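Local coordinates for CRISPR system Cmr subunit Cmr1-1 (PDB 4W8Z), which binds RNA as a capping subunit of the type III-B Cmr ribonucleoprotein complex, part of a CRISPR system that defends the archaeon against invading nucleic acids, at residues 8-13 with 137-142. Residues are numbered along the deposited sequence; the frame is centred on the assembly and turned at random.
Sequences FIEEFE and RVIKLA
I139 meets F8 and E10 through its two branches, and its first torsion sets the split: with chi1 at -165°, CG1 lies opposite the backbone N and goes to E10, while CG2 is left for F8. On the strand, chi1 of E10 (-55°) sets CG opposite the carbonyl carbon and against the isoleucine, and the bend at chi2 (-84°) carries the carboxylate off. The evidence is in the distances: E10 CG lies 3.6 Å from I139 CG1 and 4.0 Å from I139 CD1, so one methylene touches two successive carbons of the longer branch. On the other branch, I139 CG2 is 4.0 Å from F8 CB and 4.1 Å from F8 CG. F8 contributes CB and the ring carbon bonded to it; the CB bond heads for the helix, but the ring beyond leads away, and the methyl approaches it obliquely. No hydrogen bond joins the two segments, and the 159 Å² buried between them, both sides summed, marks a small van der Waals contact, a little over half of it on I139. The nearest CA atoms, those of F8 and I139, stand 7.1 Å apart. E10 is buried, and its carboxylate finds partners beyond the contact: OE1 is hydrogen-bonded to S173 OG and weakly to T143 OG1, whereas OE2 receives weak bonds from the backbone N of E174 and V175. Strand 8-16 is an inner strand of a four-stranded antiparallel sheet, between 126-133 and 166-172, and helix 136-152 packs on one face of it: I139 also touches L131 and S133 of strand 126-133, and farther along F12 reaches T143 and L146 of the same helix. This is the ferredoxin-like arrangement of the RAMP superfamily, helix 136-152 connecting strand 126-133 to strand 166-172 across that face.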
loop_
_atom_site.group_PDB
_atom_site.type_symbol
_atom_site.label_atom_id
_atom_site.label_comp_id
_atom_site.label_asym_id
_atom_site.label_seq_id
_atom_site.Cartn_x
_atom_site.Cartn_y
_atom_site.Cartn_z
ATOM N N PHE A 8 22.655 -10.828 -13.559
ATOM C CA PHE A 8 21.699 -11.281 -12.556
ATOM C C PHE A 8 20.273 -11.193 -13.082
ATOM O O PHE A 8 19.952 -10.305 -13.869
ATOM C CB PHE A 8 21.834 -10.458 -11.277
ATOM C CG PHE A 8 23.137 -10.658 -10.561
ATOM C CD1 PHE A 8 23.328 -11.760 -9.746
ATOM C CD2 PHE A 8 24.167 -9.738 -10.692
ATOM C CE1 PHE A 8 24.524 -11.950 -9.081
ATOM C CE2 PHE A 8 25.366 -9.923 -10.028
ATOM C CZ PHE A 8 25.544 -11.032 -9.223
ATOM N N ILE A 9 19.415 -12.112 -12.648
ATOM C CA ILE A 9 18.028 -12.106 -13.102
ATOM C C ILE A 9 17.068 -12.727 -12.081
ATOM O O ILE A 9 17.298 -13.824 -11.575
ATOM C CB ILE A 9 17.887 -12.832 -14.465
ATOM C CG1 ILE A 9 16.418 -12.923 -14.877
ATOM C CG2 ILE A 9 18.529 -14.216 -14.423
ATOM C CD1 ILE A 9 16.214 -13.430 -16.286
ATOM N N GLU A 10 15.996 -11.997 -11.778
ATOM C CA GLU A 10 14.979 -12.439 -10.826
ATOM C C GLU A 10 13.612 -12.457 -11.498
ATOM O O GLU A 10 13.219 -11.482 -12.135
ATOM C CB GLU A 10 14.950 -11.520 -9.605
ATOM C CG GLU A 10 16.286 -11.357 -8.909
ATOM C CD GLU A 10 16.564 -12.467 -7.919
ATOM O OE1 GLU A 10 15.756 -12.638 -6.978
ATOM O OE2 GLU A 10 17.589 -13.169 -8.079
ATOM N N GLU A 11 12.885 -13.560 -11.360
ATOM C CA GLU A 11 11.604 -13.696 -12.041
ATOM C C GLU A 11 10.467 -13.989 -11.066
ATOM O O GLU A 11 10.625 -14.777 -10.135
ATOM C CB GLU A 11 11.688 -14.794 -13.099
ATOM C CG GLU A 11 12.956 -14.758 -13.942
ATOM C CD GLU A 11 12.911 -15.726 -15.109
ATOM O OE1 GLU A 11 12.015 -15.579 -15.968
ATOM O OE2 GLU A 11 13.767 -16.634 -15.166
ATOM N N PHE A 12 9.323 -13.350 -11.288
ATOM C CA PHE A 12 8.168 -13.510 -10.410
ATOM C C PHE A 12 6.856 -13.606 -11.178
ATOM O O PHE A 12 6.680 -12.960 -12.210
ATOM C CB PHE A 12 8.066 -12.338 -9.428
ATOM C CG PHE A 12 9.248 -12.196 -8.519
ATOM C CD1 PHE A 12 9.254 -12.799 -7.275
ATOM C CD2 PHE A 12 10.348 -11.448 -8.904
ATOM C CE1 PHE A 12 10.338 -12.667 -6.434
ATOM C CE2 PHE A 12 11.437 -11.313 -8.068
ATOM C CZ PHE A 12 11.431 -11.923 -6.832
ATOM N N GLU A 13 5.935 -14.411 -10.662
ATOM C CA GLU A 13 4.541 -14.325 -11.074
ATOM C C GLU A 13 3.710 -13.881 -9.881
ATOM O O GLU A 13 3.665 -14.569 -8.861
ATOM C CB GLU A 13 4.024 -15.661 -11.608
ATOM C CG GLU A 13 4.048 -15.781 -13.119
ATOM C CD GLU A 13 3.093 -16.847 -13.631
ATOM O OE1 GLU A 13 3.479 -17.614 -14.543
ATOM O OE2 GLU A 13 1.951 -16.910 -13.123
ATOM N N ARG A 137 24.363 -5.549 -5.861
ATOM C CA ARG A 137 23.829 -4.567 -4.925
ATOM C C ARG A 137 22.463 -4.067 -5.391
ATOM O O ARG A 137 21.529 -3.942 -4.601
ATOM C CB ARG A 137 24.804 -3.395 -4.783
ATOM C CG ARG A 137 25.134 -2.996 -3.356
ATOM C CD ARG A 137 26.291 -2.008 -3.323
ATOM N NE ARG A 137 26.070 -0.880 -4.225
ATOM C CZ ARG A 137 25.633 0.315 -3.840
ATOM N NH1 ARG A 137 25.377 0.549 -2.560
ATOM N NH2 ARG A 137 25.460 1.279 -4.735
ATOM N N VAL A 138 22.354 -3.804 -6.691
ATOM C CA VAL A 138 21.133 -3.265 -7.276
ATOM C C VAL A 138 19.996 -4.287 -7.331
ATOM O O VAL A 138 18.873 -3.984 -6.932
ATOM C CB VAL A 138 21.396 -2.722 -8.699
ATOM C CG1 VAL A 138 20.091 -2.511 -9.443
ATOM C CG2 VAL A 138 22.183 -1.423 -8.633
ATOM N N ILE A 139 20.284 -5.493 -7.812
ATOM C CA ILE A 139 19.243 -6.504 -7.978
ATOM C C ILE A 139 18.674 -6.933 -6.622
ATOM O O ILE A 139 17.494 -7.276 -6.519
ATOM C CB ILE A 139 19.767 -7.743 -8.753
ATOM C CG1 ILE A 139 18.610 -8.614 -9.237
ATOM C CG2 ILE A 139 20.730 -8.566 -7.916
ATOM C CD1 ILE A 139 18.009 -8.156 -10.537
ATOM N N LYS A 140 19.502 -6.892 -5.581
ATOM C CA LYS A 140 19.043 -7.203 -4.232
ATOM C C LYS A 140 18.032 -6.161 -3.777
ATOM O O LYS A 140 16.967 -6.497 -3.259
ATOM C CB LYS A 140 20.213 -7.260 -3.251
ATOM C CG LYS A 140 21.026 -8.543 -3.298
ATOM C CD LYS A 140 22.068 -8.550 -2.184
ATOM C CE LYS A 140 22.804 -9.877 -2.109
ATOM N NZ LYS A 140 23.662 -9.976 -0.895
ATOM N N LEU A 141 18.371 -4.893 -3.993
ATOM C CA LEU A 141 17.510 -3.781 -3.610
ATOM C C LEU A 141 16.213 -3.737 -4.425
ATOM O O LEU A 141 15.166 -3.330 -3.922
ATOM C CB LEU A 141 18.266 -2.461 -3.754
ATOM C CG LEU A 141 19.411 -2.253 -2.763
ATOM C CD1 LEU A 141 20.233 -1.038 -3.139
ATOM C CD2 LEU A 141 18.861 -2.116 -1.359
ATOM N N ALA A 142 16.288 -4.152 -5.683
ATOM C CA ALA A 142 15.110 -4.205 -6.538
ATOM C C ALA A 142 14.134 -5.266 -6.038
ATOM O O ALA A 142 12.932 -5.023 -5.939
ATOM C CB ALA A 142 15.510 -4.482 -7.980
#